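Local atomic coordinates of octenoyl-CoA reductase/carboxylase (Streptomyces sp., PDB entry 4A0S), a protein that catalyses the NADPH-dependent reductive carboxylation of 2-octenoyl-CoA, supplying an unusual extender unit for cinnabaramide polyketide biosynthesis. Residues Pro22-Ala27 against Leu52-Met57; Gln220-Leu225 against Glu306-Phe311; Gly329-Thr334 against Leu354-Gly359. All blocks are in the same frame, centred on the assembly; numbering follows the deposited sequence.

In the fold
Near the N terminus the chain pairs 22-27 with 52-57, so contact 1 closes a loop of 24 residues by joining two strands of a small antiparallel sheet. Much further on, 220-225 leads into the first strand, in chain order, of the parallel sheet of the Rossmann-type nucleotide-binding domain, and contact 2 brings 306-311 beside it after 80 intervening residues. Contact 3 follows, joining 329-334 to 354-359. The three loops come in series; none nests in or crosses another. Contacts 2 and 3 share the six-stranded sheet, since strands 309-312 and 331-334 are neighbours and Val310 is probably hydrogen-bonded to Thr331 and Val333. Contact 1 lies across the chain's centre, about 45 Å from contact 2 between centres.

Contact 1 (Pro22-Ala27 against Leu52-Met57); sequences PDTYLA and LGEVPM
Strands 24-27 and 54-56 form an antiparallel ladder in the small N-terminal sheet, with Tyr25 facing Val55 and Ala27 facing Gly53 as hydrogen-bonded pairs. Tyr25 N donates a hydrogen bond to Val55 O, and Val55 N donates one back to Tyr25 O at 2.8 Å. Beyond the strand end, Met57 N reaches Asp23 O at 2.8 Å from above the carbonyl plane.

On one face of the sheet, Val55 CG2 sits over the Tyr25 ring, 3.7 Å from its centroid and only 17° off the normal, a CH-pi contact. The same methyl meets Ala27 CB at 3.7 Å. Met57 approaches the ring obliquely: its chain bends at chi2 and chi3 (64° and 74°), bringing CE to 3.6 Å from Tyr25 CD1, with SD close by in a Met-aromatic contact.

Glu54 lies on the face it shares with Leu26. Thr24 OG1 donates to Glu54 OE1 at 2.6 Å, and that oxygen receives it on its anti lone pair. The two side chains cross at about a right angle. Farther along, Leu26 CD1 packs on Leu52 CG at 3.7 Å.

Tyr110 and Val112 of strand 110-112 touch Val55, while Tyr176 touches Pro22 and Met57. The contact lies away from the NADP and acyl-CoA sites and is structural packing: an aromatic ring meets methyl groups and sulfur, whereas the Thr24 hydroxyl would probably stabilise the charge on Glu54 OE1 and hold the carboxylate against the strand.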
loop_
_atom_site.group_PDB
_atom_site.type_symbol
_atom_site.label_atom_id
_atom_site.label_comp_id
_atom_site.label_asym_id
_atom_site.label_seq_id
_atom_site.Cartn_x
_atom_site.Cartn_y
_atom_site.Cartn_z
ATOM N N PRO A 22 32.797 32.802 -11.915
ATOM C CA PRO A 22 32.474 34.056 -12.585
ATOM C C PRO A 22 31.407 34.834 -11.826
ATOM O O PRO A 22 30.529 34.237 -11.210
ATOM C CB PRO A 22 31.890 33.608 -13.927
ATOM C CG PRO A 22 32.233 32.194 -14.074
ATOM C CD PRO A 22 32.463 31.625 -12.734
ATOM N N ASP A 23 31.495 36.157 -11.892
ATOM C CA ASP A 23 30.532 37.063 -11.269
ATOM C C ASP A 23 29.177 36.956 -11.931
ATOM O O ASP A 23 28.149 37.265 -11.323
ATOM C CB ASP A 23 31.012 38.506 -11.432
ATOM C CG ASP A 23 32.166 38.835 -10.523
ATOM O OD1 ASP A 23 32.444 38.020 -9.615
ATOM O OD2 ASP A 23 32.785 39.905 -10.709
ATOM N N THR A 24 29.190 36.591 -13.204
ATOM C CA THR A 24 27.961 36.486 -13.980
ATOM C C THR A 24 28.025 35.238 -14.829
ATOM O O THR A 24 29.081 34.642 -15.010
ATOM C CB THR A 24 27.743 37.702 -14.925
ATOM O OG1 THR A 24 28.690 37.654 -15.991
ATOM C CG2 THR A 24 27.883 39.037 -14.180
ATOM N N TYR A 25 26.883 34.834 -15.358
ATOM C CA TYR A 25 26.891 33.754 -16.308
ATOM C C TYR A 25 25.792 33.925 -17.317
ATOM O O TYR A 25 24.816 34.628 -17.063
ATOM C CB TYR A 25 26.811 32.397 -15.606
ATOM C CG TYR A 25 25.543 32.148 -14.847
ATOM C CD1 TYR A 25 25.443 32.519 -13.520
ATOM C CD2 TYR A 25 24.452 31.522 -15.450
ATOM C CE1 TYR A 25 24.307 32.286 -12.798
ATOM C CE2 TYR A 25 23.280 31.285 -14.728
ATOM C CZ TYR A 25 23.222 31.675 -13.405
ATOM O OH TYR A 25 22.097 31.459 -12.652
ATOM N N LEU A 26 25.969 33.275 -18.462
ATOM C CA LEU A 26 24.977 33.281 -19.539
ATOM C C LEU A 26 23.772 32.427 -19.150
ATOM O O LEU A 26 23.906 31.278 -18.713
ATOM C CB LEU A 26 25.607 32.768 -20.835
ATOM C CG LEU A 26 24.799 32.835 -22.135
ATOM C CD1 LEU A 26 24.436 34.275 -22.443
ATOM C CD2 LEU A 26 25.596 32.232 -23.279
ATOM N N ALA A 27 22.590 32.994 -19.300
ATOM C CA ALA A 27 21.383 32.281 -18.901
ATOM C C ALA A 27 20.214 32.606 -19.797
ATOM O O ALA A 27 20.010 33.762 -20.169
ATOM C CB ALA A 27 21.029 32.620 -17.465
ATOM N N LEU A 52 18.437 35.850 -23.555
ATOM C CA LEU A 52 19.700 35.193 -23.295
ATOM C C LEU A 52 20.738 36.254 -23.030
ATOM O O LEU A 52 21.036 37.074 -23.898
ATOM C CB LEU A 52 20.128 34.303 -24.457
ATOM C CG LEU A 52 21.336 33.410 -24.185
ATOM C CD1 LEU A 52 21.006 32.344 -23.145
ATOM C CD2 LEU A 52 21.762 32.753 -25.502
ATOM N N GLY A 53 21.276 36.233 -21.814
ATOM C CA GLY A 53 22.289 37.197 -21.420
ATOM C C GLY A 53 22.841 36.860 -20.055
ATOM O O GLY A 53 22.366 35.913 -19.376
ATOM N N GLU A 54 23.852 37.634 -19.667
ATOM C CA GLU A 54 24.520 37.470 -18.395
ATOM C C GLU A 54 23.590 37.809 -17.245
ATOM O O GLU A 54 22.872 38.805 -17.271
ATOM C CB GLU A 54 25.779 38.340 -18.324
ATOM C CG GLU A 54 26.877 37.993 -19.341
ATOM C CD GLU A 54 27.452 36.597 -19.153
ATOM O OE1 GLU A 54 27.988 36.310 -18.063
ATOM O OE2 GLU A 54 27.375 35.780 -20.101
ATOM N N VAL A 55 23.601 36.961 -16.231
ATOM C CA VAL A 55 22.866 37.230 -15.022
ATOM C C VAL A 55 23.849 37.090 -13.866
ATOM O O VAL A 55 24.843 36.373 -13.987
ATOM C CB VAL A 55 21.655 36.261 -14.825
ATOM C CG1 VAL A 55 20.616 36.438 -15.922
ATOM C CG2 VAL A 55 22.134 34.831 -14.764
ATOM N N PRO A 56 23.585 37.770 -12.745
ATOM C CA PRO A 56 24.504 37.676 -11.617
ATOM C C PRO A 56 24.604 36.252 -11.101
ATOM O O PRO A 56 23.586 35.575 -10.955
ATOM C CB PRO A 56 23.841 38.559 -10.564
ATOM C CG PRO A 56 23.094 39.579 -11.379
ATOM C CD PRO A 56 22.537 38.784 -12.516
ATOM N N MET A 57 25.828 35.803 -10.840
ATOM C CA MET A 57 26.051 34.557 -10.116
ATOM C C MET A 57 25.586 34.722 -8.664
ATOM O O MET A 57 26.119 35.580 -7.962
ATOM C CB MET A 57 27.536 34.221 -10.119
ATOM C CG MET A 57 27.893 32.985 -9.332
ATOM S SD MET A 57 27.159 31.493 -10.046
ATOM C CE MET A 57 28.167 31.249 -11.496
HETATM O O HOH W 1 21.891 34.007 -11.686
#

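Contact 2 (Gln220-Leu225 against Glu306-Phe311); sequences QGDIVL and EPDIVF
Ile223 and Asp308 meet where two parallel strands of the Rossmann-type sheet begin. Ile223 N points at Asp308 OD2 (2.7 Å) in a nearly straight bond (173°), on the anti lone pair of that oxygen. Asp308 CG, anti to the carbonyl carbon and beside the backbone N (chi1 -66°), sets the carboxylate near Ile223. Ile223 O is gripped twice, by Asp308 N at 2.7 Å and by Ile309 N at 3.2 Å. Leu225 N donates to Ile309 O, and Leu225 O accepts from Phe311 N at 2.7 Å.

Asp308 OD1 forms a salt bridge with Arg327 and OD2 another with Arg305. Asp222 OD1 lies 3.7 Å from Asp308 OD2, a like-charge approach probably eased by these arginines and by Lys219, which pairs with Asp222. An alanine at Asp308 would probably leave Ile223 N without its carboxylate acceptor and Arg327 and Arg305 without this anionic partner.

On one face Val224 CG1 meets Ile309 CB at 4.1 Å; on the other, Leu225 CD2 meets Val310 CG1 at 4.2 Å. Leu225 CB packs on Pro307 CB. One carboxylate bond and the doubly used Ile223 O thus tie the strand starts together, and the arginines would largely balance the buried charge.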
loop_
_atom_site.group_PDB
_atom_site.type_symbol
_atom_site.label_atom_id
_atom_site.label_comp_id
_atom_site.label_asym_id
_atom_site.label_seq_id
_atom_site.Cartn_x
_atom_site.Cartn_y
_atom_site.Cartn_z
ATOM N N GLN A 220 3.861 -5.767 -14.131
ATOM C CA GLN A 220 3.918 -6.407 -15.434
ATOM C C GLN A 220 2.514 -6.897 -15.789
ATOM O O GLN A 220 1.745 -7.311 -14.912
ATOM C CB GLN A 220 4.906 -7.553 -15.405
ATOM C CG GLN A 220 4.505 -8.694 -14.465
ATOM C CD GLN A 220 5.664 -9.617 -14.226
ATOM O OE1 GLN A 220 5.784 -10.656 -14.876
ATOM N NE2 GLN A 220 6.552 -9.222 -13.327
ATOM N N GLY A 221 2.168 -6.802 -17.065
ATOM C CA GLY A 221 0.859 -7.222 -17.517
ATOM C C GLY A 221 -0.153 -6.096 -17.566
ATOM O O GLY A 221 -1.180 -6.207 -18.235
ATOM N N ASP A 222 0.139 -5.004 -16.868
ATOM C CA ASP A 222 -0.733 -3.854 -16.869
ATOM C C ASP A 222 -0.737 -3.243 -18.246
ATOM O O ASP A 222 0.299 -3.151 -18.886
ATOM C CB ASP A 222 -0.248 -2.807 -15.871
ATOM C CG ASP A 222 -0.781 -3.051 -14.476
ATOM O OD1 ASP A 222 -1.639 -3.964 -14.304
ATOM O OD2 ASP A 222 -0.358 -2.313 -13.571
ATOM N N ILE A 223 -1.919 -2.831 -18.683
ATOM C CA ILE A 223 -2.078 -2.098 -19.922
ATOM C C ILE A 223 -2.149 -0.639 -19.539
ATOM O O ILE A 223 -2.924 -0.262 -18.669
ATOM C CB ILE A 223 -3.340 -2.543 -20.659
ATOM C CG1 ILE A 223 -3.153 -3.984 -21.128
ATOM C CG2 ILE A 223 -3.614 -1.617 -21.834
ATOM C CD1 ILE A 223 -4.424 -4.750 -21.288
ATOM N N VAL A 224 -1.311 0.178 -20.150
ATOM C CA VAL A 224 -1.227 1.563 -19.752
ATOM C C VAL A 224 -1.489 2.411 -20.966
ATOM O O VAL A 224 -0.730 2.380 -21.938
ATOM C CB VAL A 224 0.153 1.924 -19.173
ATOM C CG1 VAL A 224 0.175 3.370 -18.735
ATOM C CG2 VAL A 224 0.509 1.007 -17.988
ATOM N N LEU A 225 -2.569 3.172 -20.903
ATOM C CA LEU A 225 -2.903 4.069 -21.975
ATOM C C LEU A 225 -2.129 5.338 -21.747
ATOM O O LEU A 225 -2.214 5.947 -20.682
ATOM C CB LEU A 225 -4.387 4.366 -21.973
ATOM C CG LEU A 225 -4.883 5.232 -23.127
ATOM C CD1 LEU A 225 -4.823 4.447 -24.427
ATOM C CD2 LEU A 225 -6.289 5.682 -22.838
ATOM N N GLU A 306 -9.363 -3.131 -21.159
ATOM C CA GLU A 306 -9.324 -1.723 -20.799
ATOM C C GLU A 306 -8.012 -1.389 -20.111
ATOM O O GLU A 306 -7.416 -2.232 -19.443
ATOM C CB GLU A 306 -10.477 -1.366 -19.875
ATOM C CG GLU A 306 -11.834 -1.419 -20.544
ATOM C CD GLU A 306 -12.957 -1.484 -19.517
ATOM O OE1 GLU A 306 -12.947 -2.405 -18.657
ATOM O OE2 GLU A 306 -13.835 -0.607 -19.556
ATOM N N PRO A 307 -7.544 -0.151 -20.281
ATOM C CA PRO A 307 -6.290 0.150 -19.621
ATOM C C PRO A 307 -6.407 0.049 -18.103
ATOM O O PRO A 307 -7.444 0.357 -17.540
ATOM C CB PRO A 307 -6.005 1.587 -20.052
ATOM C CG PRO A 307 -7.292 2.138 -20.462
ATOM C CD PRO A 307 -8.039 0.985 -21.068
ATOM N N ASP A 308 -5.340 -0.409 -17.476
ATOM C CA ASP A 308 -5.254 -0.524 -16.034
ATOM C C ASP A 308 -4.855 0.821 -15.478
ATOM O O ASP A 308 -5.288 1.218 -14.401
ATOM C CB ASP A 308 -4.199 -1.568 -15.709
ATOM C CG ASP A 308 -4.625 -2.941 -16.169
ATOM O OD1 ASP A 308 -5.643 -3.416 -15.634
ATOM O OD2 ASP A 308 -3.999 -3.508 -17.093
ATOM N N ILE A 309 -4.007 1.511 -16.232
ATOM C CA ILE A 309 -3.537 2.831 -15.844
ATOM C C ILE A 309 -3.660 3.713 -17.063
ATOM O O ILE A 309 -3.266 3.319 -18.162
ATOM C CB ILE A 309 -2.067 2.814 -15.382
ATOM C CG1 ILE A 309 -1.879 1.930 -14.146
ATOM C CG2 ILE A 309 -1.555 4.242 -15.076
ATOM C CD1 ILE A 309 -0.431 1.501 -13.969
ATOM N N VAL A 310 -4.212 4.899 -16.858
ATOM C CA VAL A 310 -4.227 5.901 -17.887
ATOM C C VAL A 310 -3.254 6.964 -17.441
ATOM O O VAL A 310 -3.358 7.518 -16.347
ATOM C CB VAL A 310 -5.609 6.515 -18.081
ATOM C CG1 VAL A 310 -5.565 7.542 -19.181
ATOM C CG2 VAL A 310 -6.620 5.418 -18.372
ATOM N N PHE A 311 -2.316 7.244 -18.323
ATOM C CA PHE A 311 -1.244 8.180 -18.071
ATOM C C PHE A 311 -1.695 9.510 -18.652
ATOM O O PHE A 311 -1.718 9.707 -19.868
ATOM C CB PHE A 311 0.019 7.659 -18.745
ATOM C CG PHE A 311 1.248 8.467 -18.463
ATOM C CD1 PHE A 311 1.600 9.527 -19.287
ATOM C CD2 PHE A 311 2.069 8.146 -17.395
ATOM C CE1 PHE A 311 2.751 10.279 -19.033
ATOM C CE2 PHE A 311 3.227 8.870 -17.141
ATOM C CZ PHE A 311 3.560 9.953 -17.961
#

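Contact 3 (Gly329-Thr334 against Leu354-Gly359); sequences GGTVVT and LKKIVG
Thr331 and Lys356 face each other at the start of a parallel ladder, and the ammonium of Lys356 curls back to the hydroxyl: NZ donates to Thr331 OG1 at 2.7 Å. Bends at chi3 (-86°) and chi4 (95°) turn first CE and then NZ out of the extended line. Thr331 CG2, anti to its backbone N, presses on Val358 CG2 at 3.5 Å, tighter than usual carbon packing. Further along the same face, Val333 CG2 meets Val358 CB at 4.1 Å.

Backbone bonds hold these side chains in line. Lys356 N donates to Gly330 O. Val332 N reaches Lys356 O at 2.7 Å. Val358 N bonds to Val332 O; the last bond, Thr334 N to Val358 O, measures 2.8 Å. Before the ladder, Leu354 takes a positive phi as the C-prime residue of a Schellman motif ending helix 347-352. Lys355 runs out extended, and its NZ bonds to Val323 O and Ala326 O.

On the other face, Phe319 of helix 316-325 and Leu350 of helix 347-352 pack on Ile357. Strand 309-312 flanks 331-334, whereas 356-359, outermost within its own chain, pairs antiparallel with a strand of the third subunit, carrying the sheet across the interface.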
loop_
_atom_site.group_PDB
_atom_site.type_symbol
_atom_site.label_atom_id
_atom_site.label_comp_id
_atom_site.label_asym_id
_atom_site.label_seq_id
_atom_site.Cartn_x
_atom_site.Cartn_y
_atom_site.Cartn_z
ATOM N N GLY A 329 -11.552 -0.260 -11.175
ATOM C CA GLY A 329 -10.441 -0.300 -10.246
ATOM C C GLY A 329 -9.180 0.287 -10.811
ATOM O O GLY A 329 -8.152 0.235 -10.165
ATOM N N GLY A 330 -9.264 0.838 -12.021
ATOM C CA GLY A 330 -8.121 1.433 -12.695
ATOM C C GLY A 330 -7.712 2.769 -12.102
ATOM O O GLY A 330 -8.398 3.329 -11.257
ATOM N N THR A 331 -6.587 3.274 -12.572
ATOM C CA THR A 331 -6.021 4.509 -12.067
ATOM C C THR A 331 -5.729 5.437 -13.225
ATOM O O THR A 331 -5.077 5.054 -14.184
ATOM C CB THR A 331 -4.729 4.227 -11.295
ATOM O OG1 THR A 331 -5.031 3.385 -10.174
ATOM C CG2 THR A 331 -4.100 5.536 -10.791
ATOM N N VAL A 332 -6.287 6.634 -13.149
ATOM C CA VAL A 332 -5.865 7.712 -13.994
ATOM C C VAL A 332 -4.806 8.436 -13.167
ATOM O O VAL A 332 -5.095 8.924 -12.082
ATOM C CB VAL A 332 -7.019 8.669 -14.311
ATOM C CG1 VAL A 332 -6.503 9.828 -15.155
ATOM C CG2 VAL A 332 -8.145 7.939 -15.008
ATOM N N VAL A 333 -3.583 8.460 -13.658
ATOM C CA VAL A 333 -2.533 9.188 -12.979
ATOM C C VAL A 333 -2.234 10.406 -13.825
ATOM O O VAL A 333 -2.022 10.289 -15.030
ATOM C CB VAL A 333 -1.285 8.313 -12.686
ATOM C CG1 VAL A 333 -0.674 7.713 -13.980
ATOM C CG2 VAL A 333 -0.249 9.087 -11.866
ATOM N N THR A 334 -2.262 11.579 -13.199
ATOM C CA THR A 334 -2.127 12.821 -13.944
ATOM C C THR A 334 -1.081 13.727 -13.330
ATOM O O THR A 334 -1.012 13.861 -12.101
ATOM C CB THR A 334 -3.461 13.602 -14.010
ATOM O OG1 THR A 334 -3.246 14.844 -14.694
ATOM C CG2 THR A 334 -4.017 13.869 -12.604
ATOM N N LEU A 354 -15.031 2.177 -9.062
ATOM C CA LEU A 354 -13.986 2.247 -8.035
ATOM C C LEU A 354 -12.632 2.559 -8.644
ATOM O O LEU A 354 -11.622 1.931 -8.311
ATOM C CB LEU A 354 -13.919 0.947 -7.224
ATOM C CG LEU A 354 -15.219 0.547 -6.540
ATOM C CD1 LEU A 354 -16.003 -0.444 -7.407
ATOM C CD2 LEU A 354 -14.937 -0.038 -5.169
ATOM N N LYS A 355 -12.626 3.519 -9.553
ATOM C CA LYS A 355 -11.394 3.991 -10.168
ATOM C C LYS A 355 -10.726 5.043 -9.280
ATOM O O LYS A 355 -11.361 5.625 -8.404
ATOM C CB LYS A 355 -11.686 4.581 -11.543
ATOM C CG LYS A 355 -12.519 3.655 -12.417
ATOM C CD LYS A 355 -12.574 4.155 -13.841
ATOM C CE LYS A 355 -13.591 3.362 -14.661
ATOM N NZ LYS A 355 -13.597 3.854 -16.073
ATOM N N LYS A 356 -9.450 5.287 -9.533
ATOM C CA LYS A 356 -8.706 6.283 -8.794
ATOM C C LYS A 356 -8.111 7.275 -9.764
ATOM O O LYS A 356 -7.713 6.920 -10.871
ATOM C CB LYS A 356 -7.552 5.644 -8.030
ATOM C CG LYS A 356 -7.937 4.603 -7.024
ATOM C CD LYS A 356 -6.727 4.268 -6.132
ATOM C CE LYS A 356 -5.815 3.176 -6.729
ATOM N NZ LYS A 356 -4.647 3.733 -7.507
ATOM N N ILE A 357 -8.026 8.516 -9.316
ATOM C CA ILE A 357 -7.259 9.516 -10.005
ATOM C C ILE A 357 -6.138 9.900 -9.074
ATOM O O ILE A 357 -6.375 10.387 -7.969
ATOM C CB ILE A 357 -8.061 10.777 -10.326
ATOM C CG1 ILE A 357 -9.305 10.455 -11.142
ATOM C CG2 ILE A 357 -7.173 11.768 -11.086
ATOM C CD1 ILE A 357 -10.413 11.493 -10.976
ATOM N N VAL A 358 -4.918 9.672 -9.527
ATOM C CA VAL A 358 -3.757 9.978 -8.734
ATOM C C VAL A 358 -3.070 11.192 -9.332
ATOM O O VAL A 358 -2.610 11.157 -10.465
ATOM C CB VAL A 358 -2.804 8.779 -8.635
ATOM C CG1 VAL A 358 -1.570 9.150 -7.796
ATOM C CG2 VAL A 358 -3.552 7.577 -8.032
ATOM N N GLY A 359 -3.061 12.273 -8.564
ATOM C CA GLY A 359 -2.368 13.486 -8.955
ATOM C C GLY A 359 -0.919 13.208 -8.653
ATOM O O GLY A 359 -0.594 12.701 -7.584
#